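PDB 3TTY: beta-galactosidase from Bacillus circulans subsp. alkalophilus, which hydrolyses the terminal beta-galactosidic bond of beta-galactosides to release galactose, as a glycoside hydrolase with a TIM-barrel catalytic domain. Local coordinates for the interface of chains A and B. Residues are numbered along the deposited sequence; one frame, centred on the assembly and turned at random. Chains: chain A/B, Beta-galactosidase.

Contact 1: the interface of chains A and B. Residues chain A 518-519, 521; chain B 280, 318-321.
A:Asp518 and A:Ala519 run alongside B:Asn319, B:Ser320 and B:Ala321, and much of the grip is backbone. The A:Asp518 carboxylate reaches the partner with its CG anti to the backbone N (chi1 -175°), so that OD1 takes the amide N of B:Ala321 at 3.0 Å in an almost straight bond, 172° at the hydrogen. The next bond is looser: the amide N of A:Ala519 stands 3.3 Å from the carbonyl O of B:Asn319 and approaches from above the carbonyl plane, 49° out of it, while the methyl CB of the same alanine presses on that oxygen. In the other direction the hydroxyl OG of B:Ser320 donates to A:Ala519 O at 3.3 Å.

The apolar flank rests on A:Leu521, whose two methyls diverge: CD1 packs 3.7 Å from B:Tyr318 CB, and CD2 reaches toward CG of the poorly ordered B:Met280, a softer margin.

On the watery side, water 1 bridges the chains, 2.7 Å from A:Ala519 O; its links to B:Ser320 OG and A:Asp518 OD2 are longer.

In the fold, chain A contributes the end of strand 512-519 and the loop after it, from the trimerisation region, whereas chain B offers the loop between strand 303-307 and helix 326-336 of the catalytic barrel, with B:Met280 from the loop before helix 284-296.

Contact 2: the interface of chains A and B. Residues chain A 417-420, 520, 522; chain B 317-318.
A:Ile419 and A:Ser418 of one chain meet B:Pro317 and B:Tyr318 of the other, where two loops pair for a short stretch. The polar part is backbone: the amide N of A:Ile419 donates to the carbonyl O of B:Pro317 at 2.9 Å, nearly straight, with 167° at the hydrogen. It belongs to an antiparallel bridge that pairs A:Ser418 with B:Tyr318. The chain A loop is braced from within: with the hydroxyl of A:Ser418 anti to its own backbone N (chi1 164°), OG accepts the amide N of A:Ala420 at 2.7 Å. This bond ties the turn together next to the tyrosine ring.

Aliphatic packing is led by A:Ile419. Its CG1 sits between the backbone N and the carbonyl carbon (chi1 60°), which carries CD1 to within 3.7 Å of B:Pro317 CB. The two side chains lie side by side and point the same way; the isoleucine arm packs on the CB edge of the proline and lies beside its carbonyl oxygen. The same arm crosses B:Tyr318 at about a right angle, with CG1 near CE1.

Aromatic contacts centre on the B:Tyr318 ring, which is inserted between two segments of chain A. From one side comes A:Pro522, its CD 3.6 Å from the ring centroid and offset toward the rim, a CH-pi contact that covers part of one face; A:Pro522 belongs to the loop after strand 512-519. A:Leu520 O lies on the same side as A:Pro522, above the rim at CD1, 3.7 Å from B:Tyr318 CD1; A:Ile419 CG1 lies on the opposite side, near the rim. At the edge, in the plane of the ring, the methyl CB of A:Ala420 stands 3.8 Å from B:Tyr318 CE1.

Contact 1: the interface of chains A and B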
loop_
_atom_site.group_PDB
_atom_site.type_symbol
_atom_site.label_atom_id
_atom_site.label_comp_id
_atom_site.label_asym_id
_atom_site.label_seq_id
_atom_site.Cartn_x
_atom_site.Cartn_y
_atom_site.Cartn_z
ATOM N N ASP A 518 -13.014 26.011 2.968
ATOM C CA ASP A 518 -13.319 25.128 1.851
ATOM C C ASP A 518 -12.090 24.342 1.362
ATOM O O ASP A 518 -11.064 24.925 1.011
ATOM C CB ASP A 518 -13.898 25.945 0.704
ATOM C CG ASP A 518 -14.354 25.080 -0.446
ATOM O OD1 ASP A 518 -14.889 23.983 -0.177
ATOM O OD2 ASP A 518 -14.162 25.493 -1.610
ATOM N N ALA A 519 -12.202 23.017 1.344
ATOM C CA ALA A 519 -11.135 22.163 0.831
ATOM C C ALA A 519 -11.298 21.924 -0.675
ATOM O O ALA A 519 -12.339 21.453 -1.128
ATOM C CB ALA A 519 -11.110 20.840 1.579
ATOM N N LEU A 521 -10.671 19.963 -4.144
ATOM C CA LEU A 521 -10.285 18.659 -4.660
ATOM C C LEU A 521 -9.000 18.828 -5.472
ATOM O O LEU A 521 -8.724 19.921 -5.966
ATOM C CB LEU A 521 -11.412 18.067 -5.509
ATOM C CG LEU A 521 -12.414 17.154 -4.791
ATOM C CD1 LEU A 521 -12.965 17.802 -3.526
ATOM C CD2 LEU A 521 -13.552 16.749 -5.724
ATOM N N MET B 280 -18.333 15.441 -2.815
ATOM C CA MET B 280 -18.405 16.326 -3.970
ATOM C C MET B 280 -18.271 15.480 -5.243
ATOM O O MET B 280 -18.866 15.771 -6.283
ATOM C CB MET B 280 -17.261 17.342 -3.888
ATOM C CG MET B 280 -16.985 18.117 -5.171
ATOM S SD MET B 280 -17.942 19.641 -5.307
ATOM C CE MET B 280 -19.588 18.993 -5.621
ATOM N N TYR B 318 -11.129 15.284 1.252
ATOM C CA TYR B 318 -11.142 16.720 1.031
ATOM C C TYR B 318 -12.466 17.285 1.542
ATOM O O TYR B 318 -13.497 17.112 0.896
ATOM C CB TYR B 318 -10.957 17.006 -0.463
ATOM C CG TYR B 318 -9.739 16.312 -1.030
ATOM C CD1 TYR B 318 -8.469 16.842 -0.844
ATOM C CD2 TYR B 318 -9.852 15.105 -1.708
ATOM C CE1 TYR B 318 -7.337 16.196 -1.337
ATOM C CE2 TYR B 318 -8.733 14.453 -2.202
ATOM C CZ TYR B 318 -7.477 15.005 -2.011
ATOM O OH TYR B 318 -6.355 14.369 -2.502
ATOM N N ASN B 319 -12.439 17.925 2.713
ATOM C CA ASN B 319 -13.650 18.483 3.332
ATOM C C ASN B 319 -14.235 19.599 2.478
ATOM O O ASN B 319 -14.097 20.781 2.801
ATOM C CB ASN B 319 -13.382 19.014 4.749
ATOM C CG ASN B 319 -13.168 17.905 5.778
ATOM O OD1 ASN B 319 -13.369 18.122 6.983
ATOM N ND2 ASN B 319 -12.765 16.713 5.315
ATOM N N SER B 320 -14.888 19.210 1.392
ATOM C CA SER B 320 -15.493 20.139 0.459
ATOM C C SER B 320 -16.783 20.718 1.027
ATOM O O SER B 320 -17.624 19.978 1.528
ATOM C CB SER B 320 -15.807 19.402 -0.842
ATOM O OG SER B 320 -15.205 20.056 -1.940
ATOM N N ALA B 321 -16.951 22.033 0.938
ATOM C CA ALA B 321 -18.195 22.659 1.386
ATOM C C ALA B 321 -19.331 22.284 0.451
ATOM O O ALA B 321 -19.106 22.039 -0.734
ATOM C CB ALA B 321 -18.050 24.168 1.456
HETATM O O HOH W 1 -13.893 22.621 -3.070
#

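Contact 2: the interface of chains A and B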
loop_
_atom_site.group_PDB
_atom_site.type_symbol
_atom_site.label_atom_id
_atom_site.label_comp_id
_atom_site.label_asym_id
_atom_site.label_seq_id
_atom_site.Cartn_x
_atom_site.Cartn_y
_atom_site.Cartn_z
ATOM N N PRO A 417 -9.211 19.341 7.611
ATOM C CA PRO A 417 -10.131 19.565 6.486
ATOM C C PRO A 417 -9.634 19.080 5.119
ATOM O O PRO A 417 -10.433 19.065 4.178
ATOM C CB PRO A 417 -10.296 21.087 6.474
ATOM C CG PRO A 417 -8.990 21.590 6.987
ATOM C CD PRO A 417 -8.488 20.572 7.984
ATOM N N SER A 418 -8.368 18.683 5.003
ATOM C CA SER A 418 -7.848 18.165 3.732
ATOM C C SER A 418 -6.566 17.352 3.869
ATOM O O SER A 418 -5.597 17.809 4.467
ATOM C CB SER A 418 -7.559 19.308 2.761
ATOM O OG SER A 418 -6.736 18.843 1.701
ATOM N N ILE A 419 -6.535 16.169 3.269
ATOM C CA ILE A 419 -5.289 15.415 3.215
ATOM C C ILE A 419 -4.257 16.057 2.285
ATOM O O ILE A 419 -3.123 15.602 2.210
ATOM C CB ILE A 419 -5.521 13.943 2.841
ATOM C CG1 ILE A 419 -6.187 13.834 1.472
ATOM C CG2 ILE A 419 -6.372 13.265 3.908
ATOM C CD1 ILE A 419 -6.218 12.408 0.922
ATOM N N ALA A 420 -4.641 17.122 1.588
ATOM C CA ALA A 420 -3.681 17.862 0.760
ATOM C C ALA A 420 -3.002 18.987 1.537
ATOM O O ALA A 420 -2.145 19.683 1.004
ATOM C CB ALA A 420 -4.337 18.409 -0.497
ATOM N N LEU A 520 -10.274 22.262 -1.453
ATOM C CA LEU A 520 -10.320 22.019 -2.895
ATOM C C LEU A 520 -9.920 20.582 -3.240
ATOM O O LEU A 520 -8.950 20.043 -2.694
ATOM C CB LEU A 520 -9.419 23.011 -3.645
ATOM C CG LEU A 520 -9.737 24.493 -3.397
ATOM C CD1 LEU A 520 -8.949 25.375 -4.350
ATOM C CD2 LEU A 520 -11.240 24.766 -3.502
ATOM N N PRO A 522 -8.196 17.756 -5.597
ATOM C CA PRO A 522 -6.913 17.838 -6.315
ATOM C C PRO A 522 -7.064 18.402 -7.735
ATOM O O PRO A 522 -7.987 18.026 -8.458
ATOM C CB PRO A 522 -6.436 16.378 -6.365
ATOM C CG PRO A 522 -7.139 15.698 -5.235
ATOM C CD PRO A 522 -8.462 16.402 -5.075
ATOM N N PRO B 317 -11.731 12.818 2.310
ATOM C CA PRO B 317 -10.314 13.188 2.152
ATOM C C PRO B 317 -10.156 14.694 1.927
ATOM O O PRO B 317 -9.183 15.305 2.376
ATOM C CB PRO B 317 -9.872 12.395 0.915
ATOM C CG PRO B 317 -10.834 11.225 0.851
ATOM C CD PRO B 317 -12.146 11.744 1.388
ATOM N N TYR B 318 -11.129 15.284 1.252
ATOM C CA TYR B 318 -11.142 16.720 1.031
ATOM C C TYR B 318 -12.466 17.285 1.542
ATOM O O TYR B 318 -13.497 17.112 0.896
ATOM C CB TYR B 318 -10.957 17.006 -0.463
ATOM C CG TYR B 318 -9.739 16.312 -1.030
ATOM C CD1 TYR B 318 -8.469 16.842 -0.844
ATOM C CD2 TYR B 318 -9.852 15.105 -1.708
ATOM C CE1 TYR B 318 -7.337 16.196 -1.337
ATOM C CE2 TYR B 318 -8.733 14.453 -2.202
ATOM C CZ TYR B 318 -7.477 15.005 -2.011
ATOM O OH TYR B 318 -6.355 14.369 -2.502
#

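Contact 1 and contact 2 are neighbouring parts of one interface, with the centres of their C-alpha atoms about 6 Å apart. B:Tyr318 belongs to both: its backbone end and CB serve contact 1, its ring contact 2. The continuous B segment 317-321 thus lies against two separate stretches of chain A, 417-420 and 518-522. Because B:Trp315 of the galactose pocket lies two residues before B:Pro317, the interface may steady that side of the active site. The surfaces used by A and B differ, consistent with a trimer whose neighbours meet through unlike surfaces, as the three-copy assembly and the trimerisation domain suggest.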